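Local atomic coordinates of putative hydrolase (Chloroflexus aurantiacus J-10-fl, PDB entry 3CMN), a protein that is of uncertain function but is probably a hydrolase of the zincin-like metallopeptidase family, captured here without a bound metal. Residues A[300-305]-A[312-317]; A[54-59]-A[69-74]; A[337-342]-A[356-361]; A[271-276]-A[281-286]. All coordinates share one frame; numbering follows the deposited sequence.

Interaction 1 (A[300-305]-A[312-317])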
# COMPACT_ATOMS: atom_id res chain seq x y z
N LEU A 300 9.22 -5.19 -3.07
CA LEU A 300 9.75 -3.86 -2.85
C LEU A 300 9.20 -3.24 -1.56
O LEU A 300 9.88 -2.46 -0.90
CB LEU A 300 9.44 -2.96 -4.05
CG LEU A 300 10.02 -3.37 -5.42
CD1 LEU A 300 9.42 -2.48 -6.50
CD2 LEU A 300 11.55 -3.27 -5.43
N ASP A 301 7.96 -3.58 -1.21
CA ASP A 301 7.37 -3.06 0.02
C ASP A 301 8.15 -3.65 1.20
O ASP A 301 8.40 -2.99 2.20
CB ASP A 301 5.90 -3.42 0.10
CG ASP A 301 5.18 -2.69 1.21
OD1 ASP A 301 5.62 -1.58 1.60
OD2 ASP A 301 4.16 -3.21 1.70
N GLN A 302 8.53 -4.91 1.05
CA GLN A 302 9.29 -5.59 2.08
C GLN A 302 10.69 -4.98 2.17
O GLN A 302 11.22 -4.74 3.27
CB GLN A 302 9.38 -7.06 1.72
CG GLN A 302 10.13 -7.87 2.73
CD GLN A 302 10.19 -9.31 2.32
OE1 GLN A 302 11.27 -9.88 2.23
NE2 GLN A 302 9.04 -9.90 2.05
N MET A 303 11.29 -4.75 1.00
CA MET A 303 12.62 -4.16 0.87
C MET A 303 12.70 -2.87 1.68
O MET A 303 13.70 -2.62 2.37
CB MET A 303 12.93 -3.87 -0.61
CG MET A 303 14.28 -3.19 -0.92
SD MET A 303 14.48 -1.42 -0.53
CE MET A 303 13.57 -0.64 -1.85
N VAL A 304 11.66 -2.05 1.60
CA VAL A 304 11.63 -0.79 2.33
C VAL A 304 11.63 -1.02 3.84
O VAL A 304 12.21 -0.24 4.59
CB VAL A 304 10.39 0.07 1.95
CG1 VAL A 304 10.51 1.45 2.56
CG2 VAL A 304 10.27 0.18 0.45
N PHE A 305 10.98 -2.09 4.30
CA PHE A 305 10.97 -2.38 5.74
C PHE A 305 12.38 -2.74 6.21
O PHE A 305 12.86 -2.18 7.20
CB PHE A 305 10.02 -3.54 6.07
CG PHE A 305 8.56 -3.15 6.15
CD1 PHE A 305 7.75 -3.17 5.01
CD2 PHE A 305 8.00 -2.74 7.36
CE1 PHE A 305 6.40 -2.80 5.09
CE2 PHE A 305 6.66 -2.36 7.44
CZ PHE A 305 5.86 -2.40 6.30
N LEU A 312 11.65 -8.13 8.56
CA LEU A 312 10.54 -9.07 8.53
C LEU A 312 10.35 -9.60 7.11
O LEU A 312 11.11 -9.26 6.21
CB LEU A 312 9.27 -8.37 9.00
CG LEU A 312 9.03 -6.95 8.48
CD1 LEU A 312 8.67 -6.95 7.00
CD2 LEU A 312 7.93 -6.34 9.30
N LYS A 313 9.35 -10.45 6.93
CA LYS A 313 9.08 -11.02 5.62
C LYS A 313 7.59 -10.99 5.31
O LYS A 313 6.81 -11.60 6.02
CB LYS A 313 9.62 -12.45 5.53
CG LYS A 313 9.38 -13.12 4.19
CD LYS A 313 9.94 -14.53 4.18
CE LYS A 313 9.71 -15.20 2.83
NZ LYS A 313 10.27 -16.58 2.80
N LEU A 314 7.23 -10.23 4.29
CA LEU A 314 5.82 -10.16 3.89
C LEU A 314 5.33 -11.48 3.30
O LEU A 314 6.17 -12.32 2.94
CB LEU A 314 5.60 -9.03 2.87
CG LEU A 314 5.95 -7.61 3.34
CD1 LEU A 314 5.70 -6.60 2.23
CD2 LEU A 314 5.16 -7.25 4.58
N ALA A 315 4.03 -11.68 3.20
CA ALA A 315 3.52 -12.93 2.65
C ALA A 315 3.11 -12.75 1.19
O ALA A 315 2.60 -11.71 0.79
CB ALA A 315 2.34 -13.42 3.47
N GLN A 316 3.36 -13.80 0.39
CA GLN A 316 3.06 -13.82 -1.04
C GLN A 316 1.78 -13.09 -1.42
O GLN A 316 1.79 -11.89 -1.69
CB GLN A 316 2.99 -15.26 -1.52
N TYR A 317 0.70 -13.85 -1.47
CA TYR A 317 -0.63 -13.35 -1.82
C TYR A 317 -1.54 -14.53 -1.59
O TYR A 317 -1.07 -15.64 -1.36
CB TYR A 317 -0.68 -12.92 -3.28
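The side chains of Q302 and L314 lie alongside one another, pointing opposite ways, where the loop after helix 283-307 turns back along the last turns of that helix. The dense part of the contact is mostly apolar. CD1 of L314 comes down beside the helix backbone, 3.5 Å from N of Q302, and also packs on CB of the glutamine, whose extended chain continues past the loop backbone with CG near the carbonyl oxygen of L312. Next to it, CB of D301 lies 3.8 Å from CD1 of L314, and the two side chains meet at about a right angle; OD2 of D301 is hydrogen-bonded to S145 OG, and L314 supplies only a carbon surface to the aspartate. Two residues earlier in the loop, L312 presents CD1 to F305 CB at 3.8 Å, with CD2 further along the ring at 4.1 Å from CD2 of F305. A chi1 of 42° sets CG of L312 between its own N and carbonyl carbon, and the same side chain reaches F254 and I257 of helix 248-279. At the end of the glutamine, NE2 of Q302 stops 2.9 Å from N of L314; both are donors, so this is not a hydrogen bond and the placing of the amide is doubtful, while OE1 is bonded to R306. The solvent side is looser: K313, exposed and stretched straight, adds little more than its CG, 3.9 Å from NE2 of Q302. The arrangement is that of a helix-loop-helix connection in a mainly helical fold, the linker to helix 319-331 being pinned against the preceding helix by leucines.

Interaction 2 (A[54-59]-A[69-74])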
# COMPACT_ATOMS: atom_id res chain seq x y z
N LEU A 54 -16.57 8.43 -8.42
CA LEU A 54 -17.37 7.23 -8.53
C LEU A 54 -16.94 6.23 -7.45
O LEU A 54 -17.76 5.67 -6.71
CB LEU A 54 -17.13 6.60 -9.90
CG LEU A 54 -17.84 5.26 -10.11
CD1 LEU A 54 -19.28 5.56 -10.46
CD2 LEU A 54 -17.18 4.44 -11.23
N SER A 55 -15.63 6.00 -7.39
CA SER A 55 -15.02 5.06 -6.47
C SER A 55 -15.35 5.20 -5.00
O SER A 55 -15.82 4.25 -4.40
CB SER A 55 -13.50 5.08 -6.63
OG SER A 55 -13.11 4.29 -7.74
N GLU A 56 -15.09 6.38 -4.44
CA GLU A 56 -15.34 6.60 -3.02
C GLU A 56 -16.70 6.08 -2.57
O GLU A 56 -16.78 5.30 -1.61
CB GLU A 56 -15.18 8.08 -2.65
CG GLU A 56 -14.87 8.28 -1.17
CD GLU A 56 -14.57 9.72 -0.79
OE1 GLU A 56 -13.86 10.42 -1.55
OE2 GLU A 56 -15.02 10.15 0.31
N PRO A 57 -17.79 6.49 -3.25
CA PRO A 57 -19.15 6.03 -2.90
C PRO A 57 -19.31 4.51 -2.95
O PRO A 57 -19.83 3.92 -2.01
CB PRO A 57 -20.03 6.73 -3.94
CG PRO A 57 -19.28 8.00 -4.22
CD PRO A 57 -17.85 7.51 -4.32
N LEU A 58 -18.88 3.89 -4.04
CA LEU A 58 -19.01 2.44 -4.18
C LEU A 58 -18.29 1.70 -3.07
O LEU A 58 -18.76 0.65 -2.61
CB LEU A 58 -18.46 1.97 -5.54
CG LEU A 58 -19.46 1.82 -6.69
CD1 LEU A 58 -20.34 3.06 -6.82
CD2 LEU A 58 -18.69 1.57 -7.99
N ILE A 59 -17.16 2.24 -2.64
CA ILE A 59 -16.39 1.60 -1.59
C ILE A 59 -17.02 1.88 -0.22
O ILE A 59 -17.13 0.98 0.61
CB ILE A 59 -14.93 2.07 -1.64
CG1 ILE A 59 -14.32 1.62 -2.97
CG2 ILE A 59 -14.13 1.45 -0.49
CD1 ILE A 59 -12.89 2.08 -3.19
N GLU A 69 -12.41 12.37 5.74
CA GLU A 69 -12.22 13.49 4.81
C GLU A 69 -12.40 12.99 3.37
O GLU A 69 -11.61 12.19 2.87
CB GLU A 69 -10.80 14.05 4.99
CG GLU A 69 -10.60 15.50 4.62
CD GLU A 69 -9.15 15.94 4.78
OE1 GLU A 69 -8.47 15.41 5.68
OE2 GLU A 69 -8.70 16.81 4.01
N PRO A 70 -13.45 13.46 2.68
CA PRO A 70 -13.66 13.01 1.29
C PRO A 70 -12.45 13.38 0.43
O PRO A 70 -11.80 14.39 0.68
CB PRO A 70 -14.91 13.78 0.86
CG PRO A 70 -15.64 13.99 2.16
CD PRO A 70 -14.54 14.35 3.11
N VAL A 71 -12.14 12.57 -0.57
CA VAL A 71 -11.00 12.88 -1.43
C VAL A 71 -11.38 14.07 -2.29
O VAL A 71 -12.06 13.93 -3.29
CB VAL A 71 -10.61 11.66 -2.30
CG1 VAL A 71 -9.45 12.01 -3.24
CG2 VAL A 71 -10.22 10.51 -1.41
N SER A 72 -10.93 15.26 -1.90
CA SER A 72 -11.26 16.46 -2.65
C SER A 72 -10.16 16.93 -3.58
O SER A 72 -10.34 17.89 -4.31
CB SER A 72 -11.67 17.60 -1.71
OG SER A 72 -10.64 17.91 -0.79
N ARG A 73 -9.00 16.28 -3.54
CA ARG A 73 -7.90 16.65 -4.42
C ARG A 73 -7.23 15.40 -4.98
O ARG A 73 -7.22 14.35 -4.36
CB ARG A 73 -6.85 17.50 -3.69
CG ARG A 73 -7.34 18.86 -3.23
CD ARG A 73 -6.18 19.76 -2.84
NE ARG A 73 -5.51 20.32 -4.02
CZ ARG A 73 -4.36 20.99 -3.99
NH1 ARG A 73 -3.74 21.17 -2.84
NH2 ARG A 73 -3.85 21.49 -5.11
N ILE A 74 -6.70 15.52 -6.19
CA ILE A 74 -5.99 14.41 -6.80
C ILE A 74 -4.78 14.98 -7.51
O ILE A 74 -4.84 16.05 -8.12
CB ILE A 74 -6.88 13.61 -7.82
CG1 ILE A 74 -7.49 14.55 -8.86
CG2 ILE A 74 -7.96 12.83 -7.08
CD1 ILE A 74 -6.60 14.78 -10.06
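E56 reaches from helix 41-63 to the backbone of V71, a helix-to-loop tie at the entrance to strand 73-76, which pairs in parallel with 155-158. Of the residues in 54-59, E56 alone touches 69-74, and its conformation explains how it spans a gap of 7.8 Å between its CA and that of V71. CG stands roughly opposite the backbone N (chi1 -157°) and the chain then runs straight, pushing the carboxylate well clear of the helix. A final turn of -41° about chi3 presents the two oxygens to different partners. OE1 accepts the N-H of V71 at 2.9 Å, a nearly straight bond (163° at the hydrogen) that arrives on the syn side of the carboxylate and somewhat out of its plane. OE2 lies instead beside P70, 3.3 Å from its CA and 3.7 Å from its CB. With an alanine here the V71 N-H would probably lose its carboxylate mate, and P70 the oxygen that packs against it. The position is a surface one, and P57, which follows E56, coincides with a kink in the helix. Behind it, S55 and I59 pack on helix 174-193, which carries an HExxH sequence consistent with a zincin zinc site, while backbone bonds from S72 and R73 to G154 continue the tie into the sheet. In V71, CG1 is anti to the backbone N, which leaves the other methyl next to the bonded N-H: CG2 sits 3.6 Å from OE1 of E56.

Interaction 3 (A[337-342]-A[356-361])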
# COMPACT_ATOMS: atom_id res chain seq x y z
N SER A 337 -16.11 -8.26 8.32
CA SER A 337 -15.81 -6.86 8.58
C SER A 337 -15.42 -6.62 10.04
O SER A 337 -14.95 -5.54 10.40
CB SER A 337 -17.01 -5.98 8.24
OG SER A 337 -18.02 -6.09 9.23
N ARG A 338 -15.61 -7.63 10.88
CA ARG A 338 -15.28 -7.52 12.30
C ARG A 338 -13.78 -7.33 12.52
O ARG A 338 -13.35 -6.86 13.58
CB ARG A 338 -15.75 -8.76 13.05
CG ARG A 338 -17.24 -8.83 13.21
CD ARG A 338 -17.59 -10.08 13.97
NE ARG A 338 -19.02 -10.25 14.12
CZ ARG A 338 -19.57 -11.23 14.82
NH1 ARG A 338 -18.79 -12.12 15.42
NH2 ARG A 338 -20.89 -11.33 14.91
N VAL A 339 -12.99 -7.71 11.52
CA VAL A 339 -11.55 -7.56 11.62
C VAL A 339 -11.16 -6.07 11.75
O VAL A 339 -10.07 -5.75 12.22
CB VAL A 339 -10.86 -8.21 10.38
CG1 VAL A 339 -11.00 -7.30 9.14
CG2 VAL A 339 -9.42 -8.52 10.69
N TRP A 340 -12.08 -5.17 11.37
CA TRP A 340 -11.85 -3.71 11.40
C TRP A 340 -12.32 -2.99 12.67
O TRP A 340 -12.26 -1.76 12.75
CB TRP A 340 -12.55 -3.03 10.21
CG TRP A 340 -12.03 -3.40 8.86
CD1 TRP A 340 -12.74 -3.99 7.85
CD2 TRP A 340 -10.69 -3.23 8.37
NE1 TRP A 340 -11.92 -4.20 6.76
CE2 TRP A 340 -10.66 -3.75 7.06
CE3 TRP A 340 -9.51 -2.70 8.92
CZ2 TRP A 340 -9.50 -3.76 6.28
CZ3 TRP A 340 -8.35 -2.70 8.15
CH2 TRP A 340 -8.36 -3.23 6.84
N GLU A 341 -12.82 -3.74 13.65
CA GLU A 341 -13.31 -3.12 14.87
C GLU A 341 -12.20 -2.71 15.83
O GLU A 341 -12.35 -1.74 16.55
CB GLU A 341 -14.27 -4.05 15.59
CG GLU A 341 -15.52 -4.36 14.79
CD GLU A 341 -16.41 -5.39 15.45
OE1 GLU A 341 -15.94 -6.52 15.70
OE2 GLU A 341 -17.59 -5.08 15.72
N ARG A 342 -11.10 -3.45 15.80
CA ARG A 342 -9.98 -3.20 16.70
C ARG A 342 -8.75 -4.04 16.30
O ARG A 342 -8.88 -5.03 15.59
CB ARG A 342 -10.40 -3.54 18.14
CG ARG A 342 -10.71 -5.03 18.37
CD ARG A 342 -11.32 -5.31 19.77
NE ARG A 342 -12.61 -4.65 19.95
CZ ARG A 342 -12.77 -3.41 20.42
NH1 ARG A 342 -11.71 -2.68 20.77
NH2 ARG A 342 -13.98 -2.87 20.49
N GLY A 356 -10.47 -20.67 10.03
CA GLY A 356 -11.31 -21.30 11.03
C GLY A 356 -11.02 -20.83 12.44
O GLY A 356 -11.93 -20.47 13.18
N GLN A 357 -9.74 -20.84 12.81
CA GLN A 357 -9.31 -20.40 14.14
C GLN A 357 -9.85 -19.01 14.44
O GLN A 357 -10.32 -18.72 15.53
CB GLN A 357 -7.77 -20.36 14.22
CG GLN A 357 -7.17 -21.18 15.35
CD GLN A 357 -5.67 -20.93 15.53
OE1 GLN A 357 -5.25 -19.84 15.95
NE2 GLN A 357 -4.86 -21.93 15.20
N TRP A 358 -9.77 -18.14 13.44
CA TRP A 358 -10.23 -16.76 13.59
C TRP A 358 -11.75 -16.67 13.75
O TRP A 358 -12.25 -15.90 14.57
CB TRP A 358 -9.80 -15.94 12.38
CG TRP A 358 -10.14 -14.48 12.50
CD1 TRP A 358 -9.40 -13.52 13.14
CD2 TRP A 358 -11.30 -13.82 11.97
NE1 TRP A 358 -10.02 -12.30 13.03
CE2 TRP A 358 -11.19 -12.45 12.32
CE3 TRP A 358 -12.41 -14.25 11.23
CZ2 TRP A 358 -12.15 -11.51 11.95
CZ3 TRP A 358 -13.37 -13.31 10.87
CH2 TRP A 358 -13.23 -11.95 11.22
N ILE A 359 -12.47 -17.45 12.94
CA ILE A 359 -13.93 -17.43 13.00
C ILE A 359 -14.39 -17.86 14.38
O ILE A 359 -15.28 -17.25 14.97
CB ILE A 359 -14.53 -18.34 11.89
CG1 ILE A 359 -14.16 -17.76 10.52
CG2 ILE A 359 -16.06 -18.44 12.02
CD1 ILE A 359 -14.76 -18.50 9.33
N VAL A 360 -13.75 -18.89 14.92
CA VAL A 360 -14.08 -19.37 16.25
C VAL A 360 -13.78 -18.29 17.29
O VAL A 360 -14.64 -17.96 18.12
CB VAL A 360 -13.27 -20.65 16.58
CG1 VAL A 360 -13.50 -21.07 18.01
CG2 VAL A 360 -13.67 -21.76 15.64
N ARG A 361 -12.58 -17.73 17.25
CA ARG A 361 -12.19 -16.69 18.20
C ARG A 361 -13.14 -15.49 18.17
O ARG A 361 -13.43 -14.90 19.21
CB ARG A 361 -10.76 -16.22 17.94
CG ARG A 361 -10.24 -15.19 18.94
CD ARG A 361 -8.72 -15.04 18.87
NE ARG A 361 -8.24 -14.45 17.62
CZ ARG A 361 -8.14 -13.14 17.39
NH1 ARG A 361 -8.47 -12.25 18.32
NH2 ARG A 361 -7.68 -12.71 16.22
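A chi1 of -175° swings the indole of W358 straight out from helix 355-363, and a chi2 of 84° turns it so that the six-membered ring leads toward V339. The valine answers with a chi1 of 76°, which puts CG1 between its own N and carbonyl carbon and CG2 anti to N. What W358 meets is therefore the branch point and the backbone: CZ2 of W358 is 3.9 Å from CB of V339, and N of V339 approaches the indole at its edge, in the ring plane. CH2 of W358 brushes CB of R338 at a looser 4.5 Å. The contact joins a 3-10 turn, secured by the bond from W340 N to S337 O (3.1 Å), to the last helix of the chain, within the group of short C-terminal helices of this zincin-like protein. N345, in the loop between them, serves both partners: its carbonyl oxygen is bonded to NE1 of W358, and its ND2 to the carbonyl oxygen of R338. The buried indole nitrogen is thus satisfied, and this bond, with an edge-to-face contact on F323, should limit rotation of the ring. Behind V339 the packing continues onto helix 248-279 through L263 and Y267. From the next turn of the helix, R361 forms a salt bridge with E351, and its NH1 bonds to the carbonyl oxygen of E344.

Interaction 4 (A[271-276]-A[281-286])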
# COMPACT_ATOMS: atom_id res chain seq x y z
N VAL A 271 -12.32 -6.58 -1.89
CA VAL A 271 -13.21 -5.49 -2.26
C VAL A 271 -13.07 -5.25 -3.76
O VAL A 271 -14.01 -4.85 -4.43
CB VAL A 271 -12.86 -4.21 -1.47
CG1 VAL A 271 -13.85 -3.10 -1.79
CG2 VAL A 271 -12.87 -4.49 0.03
N MET A 272 -11.87 -5.50 -4.29
CA MET A 272 -11.62 -5.33 -5.72
C MET A 272 -12.52 -6.26 -6.53
O MET A 272 -13.19 -5.84 -7.47
CB MET A 272 -10.15 -5.61 -6.04
CG MET A 272 -9.21 -4.45 -5.73
SD MET A 272 -9.81 -2.91 -6.45
CE MET A 272 -9.75 -3.34 -8.24
N ASN A 273 -12.54 -7.53 -6.14
CA ASN A 273 -13.36 -8.54 -6.80
C ASN A 273 -14.85 -8.22 -6.76
O ASN A 273 -15.57 -8.46 -7.73
CB ASN A 273 -13.14 -9.89 -6.14
CG ASN A 273 -11.85 -10.54 -6.56
OD1 ASN A 273 -11.73 -11.04 -7.68
ND2 ASN A 273 -10.87 -10.55 -5.67
N ALA A 274 -15.31 -7.67 -5.64
CA ALA A 274 -16.72 -7.35 -5.47
C ALA A 274 -17.18 -6.02 -6.07
O ALA A 274 -18.34 -5.88 -6.45
CB ALA A 274 -17.07 -7.39 -3.99
N VAL A 275 -16.29 -5.03 -6.15
CA VAL A 275 -16.68 -3.73 -6.70
C VAL A 275 -16.11 -3.52 -8.11
O VAL A 275 -16.77 -2.94 -8.97
CB VAL A 275 -16.21 -2.56 -5.80
CG1 VAL A 275 -16.68 -1.22 -6.36
CG2 VAL A 275 -16.73 -2.75 -4.39
N GLY A 276 -14.89 -4.01 -8.32
CA GLY A 276 -14.25 -3.84 -9.61
C GLY A 276 -14.79 -4.72 -10.72
O GLY A 276 -14.83 -4.31 -11.88
N PRO A 281 -14.91 -4.67 -17.55
CA PRO A 281 -15.06 -5.80 -18.47
C PRO A 281 -13.76 -6.59 -18.68
O PRO A 281 -13.80 -7.79 -18.95
CB PRO A 281 -15.59 -5.15 -19.76
CG PRO A 281 -15.21 -3.69 -19.62
CD PRO A 281 -15.43 -3.43 -18.16
N SER A 282 -12.62 -5.93 -18.55
CA SER A 282 -11.33 -6.59 -18.72
C SER A 282 -10.76 -7.05 -17.38
O SER A 282 -9.60 -7.48 -17.31
CB SER A 282 -10.33 -5.66 -19.42
OG SER A 282 -10.20 -4.43 -18.74
N PHE A 283 -11.57 -6.98 -16.34
CA PHE A 283 -11.16 -7.36 -14.99
C PHE A 283 -10.34 -8.65 -14.92
O PHE A 283 -9.23 -8.66 -14.38
CB PHE A 283 -12.37 -7.51 -14.07
CG PHE A 283 -12.02 -7.57 -12.61
CD1 PHE A 283 -11.81 -6.39 -11.89
CD2 PHE A 283 -11.88 -8.79 -11.96
CE1 PHE A 283 -11.45 -6.43 -10.53
CE2 PHE A 283 -11.52 -8.85 -10.60
CZ PHE A 283 -11.31 -7.66 -9.89
N ASN A 284 -10.88 -9.74 -15.46
CA ASN A 284 -10.16 -11.00 -15.43
C ASN A 284 -8.82 -10.83 -16.12
O ASN A 284 -7.79 -11.29 -15.62
CB ASN A 284 -10.98 -12.11 -16.09
CG ASN A 284 -12.25 -12.44 -15.32
OD1 ASN A 284 -12.20 -12.80 -14.14
ND2 ASN A 284 -13.40 -12.32 -15.98
N GLN A 285 -8.83 -10.15 -17.27
CA GLN A 285 -7.62 -9.90 -18.04
C GLN A 285 -6.54 -9.23 -17.19
O GLN A 285 -5.39 -9.69 -17.15
CB GLN A 285 -7.93 -8.98 -19.24
CG GLN A 285 -8.52 -9.68 -20.47
CD GLN A 285 -9.92 -10.23 -20.24
OE1 GLN A 285 -10.82 -9.51 -19.82
NE2 GLN A 285 -10.11 -11.52 -20.54
N ILE A 286 -6.91 -8.15 -16.52
CA ILE A 286 -5.99 -7.38 -15.68
C ILE A 286 -5.40 -8.23 -14.56
O ILE A 286 -4.18 -8.35 -14.44
CB ILE A 286 -6.68 -6.13 -15.08
CG1 ILE A 286 -7.21 -5.24 -16.20
CG2 ILE A 286 -5.70 -5.35 -14.22
CD1 ILE A 286 -8.06 -4.10 -15.70
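The tight turn between helix 248-279 and helix 283-307 makes a helical hairpin, and the two helices meet at the turn through F283, from the first turn of the second one. With CG anti to the backbone N (chi1 -166°), the phenyl ring points back at the end of the first helix. CD1 of F283 lies 3.6 Å from the carbonyl carbon of G276, where a side-chain carbon would run into the ring. The carbonyl oxygen of M272 approaches obliquely, 3.6 Å from CZ of F283. The methionine adds its methyl, CE being 4.2 Å from CE1 of F283, and its side chain also packs on W180 and L183 of helix 174-193, next to the HExxH residues that would probably hold zinc in an active zincin. On the far edge, N273 turns its OD1 to the rim of the ring, near the ring plane and 3.7 Å from CE2 of F283; amide and ring planes stand 67° apart. Losing the ring to an alanine here is likely to open a gap between the two helices, with G276 and the M272 carbonyl left without their aromatic neighbour. S282, just before the second helix, bonds through OG to D176. OD1 of N273 may gain slightly from the ring C-H it faces, but the ring is held mainly by van der Waals packing against backbone atoms, the absent side chain of G276 giving it room.

Overall arrangement
Following the chain from the N terminus, the contacts come in the order 2, 4, 1, 3, and each closes a short local loop before the next opens, so none nests within or crosses another. Interaction 2 ties helix 41-63 to the approach of the small parallel sheet. Interaction 4 closes the hairpin between helices 248-279 and 283-307, and it touches interaction 2 where L58 CB packs 3.7 Å from V275 CG1. Helix 283-307 then runs from interaction 4 at its start to interaction 1 near its end, with centres 24 Å apart; interactions 1 and 2 lie on opposite sides of the chain's centre. Interaction 3 finally joins the 3-10 segment after helix 333-336 to helix 355-363.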